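Local atomic coordinates of multicopper oxidase (Pseudomonas thermotolerans, PDB entry 6VOW), a protein that probably oxidises phenolic or related substrates in a laccase-like reaction, passing the electrons through its bound copper ions to dioxygen. Residues A[175-178]-A[179-183]; A[114-117]-A[118-121]; A[274-277]-A[278-281]; A[225-228]-A[229-232]. All coordinates share one frame; numbering follows the deposited sequence.

Overall arrangement
Along the chain the order is interaction 2, 1, 4, 3. Residues 114-121 turn into strand 120-126, an edge strand in the first cupredoxin-like region. The other three belong to the next beta sandwich: interaction 1 follows strand 165-174, interaction 4 carries strand 218-225 over to strand 232-235 of the facing sheet, and interaction 3 likewise joins strands 267-273 and 280-285. Interactions 1 and 4 touch, H175 CE1 lying 4.2 Å from N228 CB. Interactions 2 and 3 lie on opposite sides of the chain's centre, about 47 Å between centres. The buried crossover of interaction 4 probably helps tie the two sheets together near the coppers, while the others are peripheral turns.

Interaction 1. Residues A[175-178]-A[179-183]; sequences HVDE and QGAFT
V176 and F182 pair across a short hairpin-like loop that leaves strand 165-174 and reverses through a type I beta turn from D177 to G180. Their backbones form a single antiparallel bridge of the non-hydrogen-bonded kind, flanked by two bonds: T183 N to H175 O, and D177 N to A181 O at 2.8 Å. The packed side is at the base. CG1 of V176 comes within 3.5 Å of F182 CD1, the two side chains passing at a slant, while H175 O sits in the plane of the F182 ring at its edge, 3.4 Å from CD1. T57 of strand 57-62 touches both V176 and F182, and F185 packs on F182 as well as meeting the H175 ring edge-to-face. The imidazole itself is held at its far end, where NE2 bonds to T196 O.

At the tip the solvent side is made by E178 and Q179. Both are exposed, with Q179 folded back at chi2 until NE2 lies 3.3 Å from E178 CB, a touch without a bond. G180, next along, is buried again: its O bonds to T57 OG1, and its positive phi of 78° suits glycine. Order in the turn comes from D177. A chi1 of 64° sets CG between the backbone N and the carbonyl carbon, which points the carboxylate inward over the reversal. There OD1 accepts two backbone N-H groups from opposite faces of the carboxylate plane: Q179 N at 2.9 Å and A181 N at 3.0 Å.

Interaction 2. Residues A[114-117]-A[118-121]; sequences PVQP and GEYF
The carboxylate of E119 has one face laid against the side chain of Q116: CB stands squarely above the group, 3.4 Å from E119 CD, and CG follows over the same face at 3.5 Å from OE2. The two side chains run side by side in the same direction, but the Q116 amide is turned 78° from the carboxylate plane, so the two flat groups do not stack. From that same face Q116 N makes a weak hydrogen bond to E119 OE1 at 3.3 Å. It is chi1 of the glutamate (-70°), with CG beside the backbone N, that directs the chain toward Q116; the extended chi2 then carries the carboxylate as far as Q116 CB and N.

A second flat group, the F121 ring, meets Y123 with the planes about 50° apart. V115 CG2 lies 3.6 Å from F121 CB, before the ring begins, and the two side chains pass at a slant. V115 CG1, the other branch, rests on the backbone of E119, 3.9 Å from E119 C. The Y120 ring makes a cation-pi contact with R82.

All this surrounds a type II beta turn from Q116 to E119, closed by E119 N to Q116 O at 3.1 Å. G118 supplies the positive phi at the third position, where a CB would collide with P117 O. The turn leads into edge strand 120-126, and N85 of the neighbouring strand 78-85 bonds to V115 O. The chemistry is divided: the buried V115 and the CB of F121 make the apolar part, whereas the exposed E119 probably adds only a modest polar tie to the backbone closure.

Interaction 3. Residues A[274-277]-A[278-281]; sequences VPEA and GREL
Two torsions set up the pairing of E276 with R279: chi1 of E276 is 51°, which places CG between the backbone N and the carbonyl carbon, and R279 bends at chi2 (-70°) so that its guanidinium swings back across the turn. This is a type II beta turn, E276 to R279, connecting strand 267-273 of one sheet to strand 280-285 of the facing sheet in a cupredoxin-like sandwich. Its closing bond, R279 N to E276 O, is weak at 3.3 Å. G278, at a positive phi, occupies the position where a CB would clash with A277 O.

E276 CG lies over one face of the guanidinium, and the carboxylate plane is nearly aligned with it, 22° apart. E276 OE1 is 3.6 Å from R279 NH2, yet well out of the guanidinium plane. The salt bridge is therefore one of charge alone, with no N-H aimed at the oxygen, and on so exposed a turn it is probably weak. R279 CB packs 3.8 Å from P275 CG, while the chain beyond it passes close to E276 O.

Below the turn the contact becomes apolar and tight. P275 and L281 reach toward each other tip to tip, and L236 and A239 also touch the leucine. Replacing L281 by an alanine would remove the branched end, CG and both methyls, and would probably open a gap beside the proline ring, leaving P275 freer to shift. The packing looks strained, or the methyls are imprecisely placed: chi2 of L281 is nearly eclipsed, and L281 CD1 and CD2 each approach P275 CG to 3.4 Å, closer than usual van der Waals contact.

Interaction 4. Residues A[225-228]-A[229-232]; sequences NLDN and TVTY
N225 reaches across to V230 and Y232 from the end of strand 218-225, where the chain begins an Asx turn and crosses to strand 232-235 of the facing sheet in this cupredoxin-like sandwich. From CB the side chain sets off with chi1 at 177°, CG opposite the backbone N, which brings the amide obliquely alongside the CD2-CE2 side of the Y232 ring. CG itself lies 3.5 Å from Y232 CE2, the amide and ring planes being 53° apart. One branch, OD1, turns back to its own segment and takes D227 N at 2.7 Å, nearly along the C=O axis, closing the Asx turn. The other, ND2, gives a hydrogen to V230 O at 2.9 Å, almost in the amide plane, and bonds also to L262 O; on its way it passes 3.2 Å from Y232 CD2. With both ends gripped, the amide's flip is fixed. A leucine in its place would probably leave D227 N and V230 O without these mates and set the turn free to shift.

D227 secures the next bend. Its OD1 is taken by T173 N of strand 165-174, and T173 OG1 bonds to Y232 OH, so one threonine serves both side chains. The carboxylate and the tyrosine ring stand 77° apart, with D227 CB 3.6 Å from Y232 OH. V230 CG1 sits over one face of that ring, offset toward its rim. The contact is buried, and the side chain of T229 is about 9 Å from a bound copper. D227 OD2 draws in two successive backbone groups from opposite faces of its plane, T229 N and V230 N, each at 2.7 Å.

Interaction 1. Residues A[175-178]-A[179-183]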
loop_
_atom_site.group_PDB
_atom_site.type_symbol
_atom_site.label_atom_id
_atom_site.label_comp_id
_atom_site.label_asym_id
_atom_site.label_seq_id
_atom_site.Cartn_x
_atom_site.Cartn_y
_atom_site.Cartn_z
ATOM N N HIS A 175 3.033 -14.777 8.284
ATOM C CA HIS A 175 2.870 -16.200 8.103
ATOM C C HIS A 175 3.964 -16.902 8.863
ATOM O O HIS A 175 4.860 -17.432 8.289
ATOM C CB HIS A 175 3.064 -16.583 6.646
ATOM C CG HIS A 175 2.182 -15.880 5.690
ATOM N ND1 HIS A 175 2.286 -14.539 5.408
ATOM C CD2 HIS A 175 1.216 -16.350 4.885
ATOM C CE1 HIS A 175 1.361 -14.201 4.528
ATOM N NE2 HIS A 175 0.692 -15.274 4.206
ATOM N N VAL A 176 3.872 -16.924 10.176
ATOM C CA VAL A 176 4.769 -17.715 10.974
ATOM C C VAL A 176 3.902 -18.549 11.899
ATOM O O VAL A 176 2.830 -18.101 12.302
ATOM C CB VAL A 176 5.796 -16.835 11.728
ATOM C CG1 VAL A 176 6.503 -15.940 10.749
ATOM C CG2 VAL A 176 5.177 -16.017 12.820
ATOM N N ASP A 177 4.329 -19.783 12.198
ATOM C CA ASP A 177 3.553 -20.649 13.104
ATOM C C ASP A 177 3.798 -20.212 14.536
ATOM O O ASP A 177 4.355 -19.185 14.776
ATOM C CB ASP A 177 3.834 -22.151 12.866
ATOM C CG ASP A 177 5.301 -22.555 13.163
ATOM O OD1 ASP A 177 6.068 -21.706 13.652
ATOM O OD2 ASP A 177 5.695 -23.731 12.949
ATOM N N GLU A 178 3.379 -21.011 15.494
ATOM C CA GLU A 178 3.668 -20.779 16.881
ATOM C C GLU A 178 5.142 -20.875 17.344
ATOM O O GLU A 178 5.415 -20.487 18.500
ATOM C CB GLU A 178 2.746 -21.677 17.763
ATOM C CG GLU A 178 1.326 -21.112 17.988
ATOM C CD GLU A 178 0.244 -21.694 17.099
ATOM O OE1 GLU A 178 0.549 -22.166 15.968
ATOM O OE2 GLU A 178 -0.934 -21.655 17.554
ATOM N N GLN A 179 6.085 -21.348 16.510
ATOM C CA GLN A 179 7.542 -21.460 16.892
ATOM C C GLN A 179 8.475 -20.561 16.020
ATOM O O GLN A 179 9.730 -20.751 15.880
ATOM C CB GLN A 179 7.946 -22.938 16.897
ATOM C CG GLN A 179 7.331 -23.697 18.093
ATOM C CD GLN A 179 5.919 -24.236 17.813
ATOM O OE1 GLN A 179 5.680 -24.960 16.845
ATOM N NE2 GLN A 179 4.987 -23.907 18.675
ATOM N N GLY A 180 7.822 -19.546 15.457
ATOM C CA GLY A 180 8.454 -18.602 14.626
ATOM C C GLY A 180 8.757 -18.972 13.210
ATOM O O GLY A 180 9.242 -18.088 12.477
ATOM N N ALA A 181 8.461 -20.213 12.778
ATOM C CA ALA A 181 8.840 -20.634 11.435
ATOM C C ALA A 181 7.835 -20.143 10.455
ATOM O O ALA A 181 6.626 -20.145 10.722
ATOM C CB ALA A 181 8.907 -22.131 11.328
ATOM N N PHE A 182 8.321 -19.790 9.277
ATOM C CA PHE A 182 7.443 -19.425 8.202
ATOM C C PHE A 182 6.632 -20.630 7.686
ATOM O O PHE A 182 7.138 -21.780 7.573
ATOM C CB PHE A 182 8.210 -18.812 7.028
ATOM C CG PHE A 182 8.815 -17.447 7.315
ATOM C CD1 PHE A 182 8.010 -16.364 7.626
ATOM C CD2 PHE A 182 10.175 -17.253 7.248
ATOM C CE1 PHE A 182 8.546 -15.098 7.897
ATOM C CE2 PHE A 182 10.716 -15.999 7.495
ATOM C CZ PHE A 182 9.892 -14.916 7.818
ATOM N N THR A 183 5.376 -20.314 7.369
ATOM C CA THR A 183 4.409 -21.220 6.854
ATOM C C THR A 183 4.411 -20.808 5.416
ATOM O O THR A 183 5.008 -19.813 5.053
ATOM C CB THR A 183 2.990 -21.102 7.561
ATOM O OG1 THR A 183 2.381 -19.792 7.403
ATOM C CG2 THR A 183 3.127 -21.402 9.059
#

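Interaction 2. Residues A[114-117]-A[118-121]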
loop_
_atom_site.group_PDB
_atom_site.type_symbol
_atom_site.label_atom_id
_atom_site.label_comp_id
_atom_site.label_asym_id
_atom_site.label_seq_id
_atom_site.Cartn_x
_atom_site.Cartn_y
_atom_site.Cartn_z
ATOM N N PRO A 114 16.132 -7.346 -12.762
ATOM C CA PRO A 114 16.235 -7.624 -11.337
ATOM C C PRO A 114 17.579 -7.216 -10.816
ATOM O O PRO A 114 18.564 -7.331 -11.519
ATOM C CB PRO A 114 16.153 -9.149 -11.267
ATOM C CG PRO A 114 15.313 -9.526 -12.459
ATOM C CD PRO A 114 15.543 -8.486 -13.506
ATOM N N VAL A 115 17.648 -6.762 -9.597
ATOM C CA VAL A 115 18.884 -6.414 -9.039
ATOM C C VAL A 115 19.378 -7.704 -8.449
ATOM O O VAL A 115 18.734 -8.253 -7.578
ATOM C CB VAL A 115 18.688 -5.394 -7.903
ATOM C CG1 VAL A 115 20.057 -5.142 -7.235
ATOM C CG2 VAL A 115 17.998 -4.120 -8.454
ATOM N N GLN A 116 20.557 -8.148 -8.888
ATOM C CA GLN A 116 21.174 -9.353 -8.487
ATOM C C GLN A 116 21.765 -9.225 -7.131
ATOM O O GLN A 116 22.093 -8.126 -6.720
ATOM C CB GLN A 116 22.283 -9.746 -9.484
ATOM C CG GLN A 116 21.779 -10.003 -10.914
ATOM C CD GLN A 116 20.804 -11.167 -10.942
ATOM O OE1 GLN A 116 21.086 -12.200 -10.345
ATOM N NE2 GLN A 116 19.619 -11.003 -11.611
ATOM N N PRO A 117 21.950 -10.354 -6.431
ATOM C CA PRO A 117 22.635 -10.359 -5.186
ATOM C C PRO A 117 23.952 -9.644 -5.257
ATOM O O PRO A 117 24.647 -9.814 -6.205
ATOM C CB PRO A 117 22.851 -11.851 -4.937
ATOM C CG PRO A 117 21.642 -12.472 -5.532
ATOM C CD PRO A 117 21.533 -11.731 -6.797
ATOM N N GLY A 118 24.250 -8.792 -4.285
ATOM C CA GLY A 118 25.513 -8.035 -4.223
ATOM C C GLY A 118 25.649 -6.814 -5.089
ATOM O O GLY A 118 26.666 -6.102 -4.964
ATOM N N GLU A 119 24.656 -6.582 -5.970
ATOM C CA GLU A 119 24.594 -5.435 -6.860
ATOM C C GLU A 119 23.759 -4.314 -6.164
ATOM O O GLU A 119 23.338 -4.499 -5.020
ATOM C CB GLU A 119 23.899 -5.815 -8.196
ATOM C CG GLU A 119 24.588 -6.752 -9.205
ATOM C CD GLU A 119 23.775 -6.876 -10.536
ATOM O OE1 GLU A 119 22.628 -6.302 -10.663
ATOM O OE2 GLU A 119 24.270 -7.564 -11.478
ATOM N N TYR A 120 23.549 -3.182 -6.877
ATOM C CA TYR A 120 22.764 -2.013 -6.440
ATOM C C TYR A 120 21.994 -1.405 -7.562
ATOM O O TYR A 120 22.249 -1.687 -8.690
ATOM C CB TYR A 120 23.665 -0.955 -5.759
ATOM C CG TYR A 120 24.573 -0.207 -6.654
ATOM C CD1 TYR A 120 25.844 -0.725 -7.000
ATOM C CD2 TYR A 120 24.187 1.036 -7.181
ATOM C CE1 TYR A 120 26.692 -0.023 -7.857
ATOM C CE2 TYR A 120 25.032 1.733 -8.050
ATOM C CZ TYR A 120 26.280 1.207 -8.341
ATOM O OH TYR A 120 27.086 1.887 -9.179
ATOM N N PHE A 121 20.991 -0.583 -7.253
ATOM C CA PHE A 121 20.214 0.111 -8.287
ATOM C C PHE A 121 19.869 1.435 -7.607
ATOM O O PHE A 121 19.629 1.506 -6.367
ATOM C CB PHE A 121 18.936 -0.652 -8.718
ATOM C CG PHE A 121 18.247 -0.067 -9.913
ATOM C CD1 PHE A 121 17.241 0.896 -9.760
ATOM C CD2 PHE A 121 18.592 -0.481 -11.239
ATOM C CE1 PHE A 121 16.560 1.403 -10.874
ATOM C CE2 PHE A 121 17.914 0.046 -12.363
ATOM C CZ PHE A 121 16.894 0.983 -12.177
#

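Interaction 3. Residues A[274-277]-A[278-281]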
loop_
_atom_site.group_PDB
_atom_site.type_symbol
_atom_site.label_atom_id
_atom_site.label_comp_id
_atom_site.label_asym_id
_atom_site.label_seq_id
_atom_site.Cartn_x
_atom_site.Cartn_y
_atom_site.Cartn_z
ATOM N N VAL A 274 -6.722 12.692 20.713
ATOM C CA VAL A 274 -6.244 11.877 21.780
ATOM C C VAL A 274 -7.006 12.326 23.023
ATOM O O VAL A 274 -7.032 13.519 23.362
ATOM C CB VAL A 274 -4.739 12.047 21.973
ATOM C CG1 VAL A 274 -4.242 11.209 23.121
ATOM C CG2 VAL A 274 -3.976 11.673 20.722
ATOM N N PRO A 275 -7.620 11.362 23.732
ATOM C CA PRO A 275 -8.408 11.729 24.853
ATOM C C PRO A 275 -7.509 12.153 25.976
ATOM O O PRO A 275 -6.310 12.150 25.849
ATOM C CB PRO A 275 -9.179 10.443 25.187
ATOM C CG PRO A 275 -8.471 9.339 24.503
ATOM C CD PRO A 275 -7.360 9.919 23.707
ATOM N N GLU A 276 -8.140 12.598 27.041
ATOM C CA GLU A 276 -7.458 13.028 28.236
ATOM C C GLU A 276 -6.511 11.966 28.716
ATOM O O GLU A 276 -6.716 10.802 28.425
ATOM C CB GLU A 276 -8.478 13.395 29.314
ATOM C CG GLU A 276 -9.588 12.387 29.632
ATOM C CD GLU A 276 -10.415 12.825 30.837
ATOM O OE1 GLU A 276 -11.651 13.068 30.689
ATOM O OE2 GLU A 276 -9.818 12.941 31.935
ATOM N N ALA A 277 -5.456 12.392 29.410
ATOM C CA ALA A 277 -4.343 11.542 29.867
ATOM C C ALA A 277 -4.720 10.278 30.636
ATOM O O ALA A 277 -5.792 10.211 31.267
ATOM C CB ALA A 277 -3.410 12.364 30.739
ATOM N N GLY A 278 -3.825 9.287 30.591
ATOM C CA GLY A 278 -4.109 7.964 31.108
ATOM C C GLY A 278 -5.189 7.161 30.389
ATOM O O GLY A 278 -5.294 5.980 30.667
ATOM N N ARG A 279 -5.993 7.734 29.494
ATOM C CA ARG A 279 -6.937 6.929 28.661
ATOM C C ARG A 279 -6.155 6.104 27.665
ATOM O O ARG A 279 -5.013 6.418 27.294
ATOM C CB ARG A 279 -7.946 7.794 27.880
ATOM C CG ARG A 279 -8.902 8.613 28.730
ATOM C CD ARG A 279 -9.938 7.807 29.469
ATOM N NE ARG A 279 -10.976 8.698 30.033
ATOM C CZ ARG A 279 -12.176 8.990 29.491
ATOM N NH1 ARG A 279 -12.618 8.486 28.322
ATOM N NH2 ARG A 279 -12.978 9.820 30.147
ATOM N N GLU A 280 -6.789 5.023 27.243
ATOM C CA GLU A 280 -6.129 4.004 26.452
ATOM C C GLU A 280 -7.231 3.603 25.527
ATOM O O GLU A 280 -8.364 3.335 25.962
ATOM C CB GLU A 280 -5.692 2.894 27.374
ATOM C CG GLU A 280 -5.142 1.689 26.708
ATOM C CD GLU A 280 -5.387 0.370 27.467
ATOM O OE1 GLU A 280 -6.029 -0.599 26.902
ATOM O OE2 GLU A 280 -4.915 0.292 28.634
ATOM N N LEU A 281 -6.944 3.691 24.242
ATOM C CA LEU A 281 -7.924 3.378 23.237
ATOM C C LEU A 281 -7.396 2.229 22.432
ATOM O O LEU A 281 -6.168 2.144 22.187
ATOM C CB LEU A 281 -8.100 4.544 22.288
ATOM C CG LEU A 281 -8.701 5.876 22.736
ATOM C CD1 LEU A 281 -8.885 6.004 24.229
ATOM C CD2 LEU A 281 -7.839 7.007 22.168
#

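Interaction 4. Residues A[225-228]-A[229-232]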
loop_
_atom_site.group_PDB
_atom_site.type_symbol
_atom_site.label_atom_id
_atom_site.label_comp_id
_atom_site.label_asym_id
_atom_site.label_seq_id
_atom_site.Cartn_x
_atom_site.Cartn_y
_atom_site.Cartn_z
ATOM N N ASN A 225 -0.954 -0.679 5.377
ATOM C CA ASN A 225 -1.180 -2.120 5.394
ATOM C C ASN A 225 -0.068 -2.726 4.547
ATOM O O ASN A 225 -0.092 -2.662 3.293
ATOM C CB ASN A 225 -2.586 -2.470 4.881
ATOM C CG ASN A 225 -2.807 -3.995 4.812
ATOM O OD1 ASN A 225 -1.849 -4.782 4.786
ATOM N ND2 ASN A 225 -4.078 -4.407 4.790
ATOM N N LEU A 226 0.935 -3.274 5.229
ATOM C CA LEU A 226 2.029 -3.808 4.545
ATOM C C LEU A 226 1.883 -5.289 4.381
ATOM O O LEU A 226 2.841 -5.921 3.977
ATOM C CB LEU A 226 3.370 -3.430 5.193
ATOM C CG LEU A 226 3.539 -1.961 5.456
ATOM C CD1 LEU A 226 4.953 -1.758 5.956
ATOM C CD2 LEU A 226 3.348 -1.120 4.197
ATOM N N ASP A 227 0.671 -5.810 4.545
ATOM C CA ASP A 227 0.449 -7.212 4.470
ATOM C C ASP A 227 0.271 -7.731 3.068
ATOM O O ASP A 227 -0.167 -7.057 2.241
ATOM C CB ASP A 227 -0.730 -7.620 5.293
ATOM C CG ASP A 227 -0.671 -9.127 5.622
ATOM O OD1 ASP A 227 0.216 -9.510 6.463
ATOM O OD2 ASP A 227 -1.446 -9.907 4.938
ATOM N N ASN A 228 0.628 -8.980 2.844
ATOM C CA ASN A 228 0.419 -9.733 1.562
ATOM C C ASN A 228 -1.024 -9.982 1.273
ATOM O O ASN A 228 -1.359 -10.126 0.110
ATOM C CB ASN A 228 1.003 -11.177 1.643
ATOM C CG ASN A 228 2.514 -11.238 1.604
ATOM O OD1 ASN A 228 3.179 -10.402 2.187
ATOM N ND2 ASN A 228 3.068 -12.275 0.939
ATOM N N THR A 229 -1.870 -10.175 2.292
ATOM C CA THR A 229 -3.298 -10.667 2.054
ATOM C C THR A 229 -4.411 -10.102 2.946
ATOM O O THR A 229 -5.581 -10.058 2.518
ATOM C CB THR A 229 -3.385 -12.237 2.105
ATOM O OG1 THR A 229 -3.767 -12.682 3.402
ATOM C CG2 THR A 229 -2.115 -12.811 1.810
ATOM N N VAL A 230 -4.075 -9.700 4.164
ATOM C CA VAL A 230 -5.093 -9.272 5.102
ATOM C C VAL A 230 -5.794 -7.919 4.786
ATOM O O VAL A 230 -5.212 -7.014 4.338
ATOM C CB VAL A 230 -4.577 -9.345 6.538
ATOM C CG1 VAL A 230 -5.598 -8.833 7.514
ATOM C CG2 VAL A 230 -4.235 -10.783 6.879
ATOM N N THR A 231 -7.094 -7.865 4.939
ATOM C CA THR A 231 -7.819 -6.619 5.024
ATOM C C THR A 231 -8.200 -6.369 6.484
ATOM O O THR A 231 -8.984 -7.088 7.009
ATOM C CB THR A 231 -9.052 -6.701 4.188
ATOM O OG1 THR A 231 -8.657 -6.673 2.814
ATOM C CG2 THR A 231 -9.930 -5.529 4.450
ATOM N N TYR A 232 -7.654 -5.330 7.098
ATOM C CA TYR A 232 -7.927 -4.987 8.472
ATOM C C TYR A 232 -9.157 -4.092 8.529
ATOM O O TYR A 232 -9.210 -3.051 7.898
ATOM C CB TYR A 232 -6.772 -4.269 9.040
ATOM C CG TYR A 232 -5.524 -5.060 8.948
ATOM C CD1 TYR A 232 -5.248 -6.086 9.845
ATOM C CD2 TYR A 232 -4.558 -4.743 7.982
ATOM C CE1 TYR A 232 -4.076 -6.827 9.715
ATOM C CE2 TYR A 232 -3.385 -5.436 7.897
ATOM C CZ TYR A 232 -3.161 -6.486 8.756
ATOM O OH TYR A 232 -1.980 -7.176 8.606
#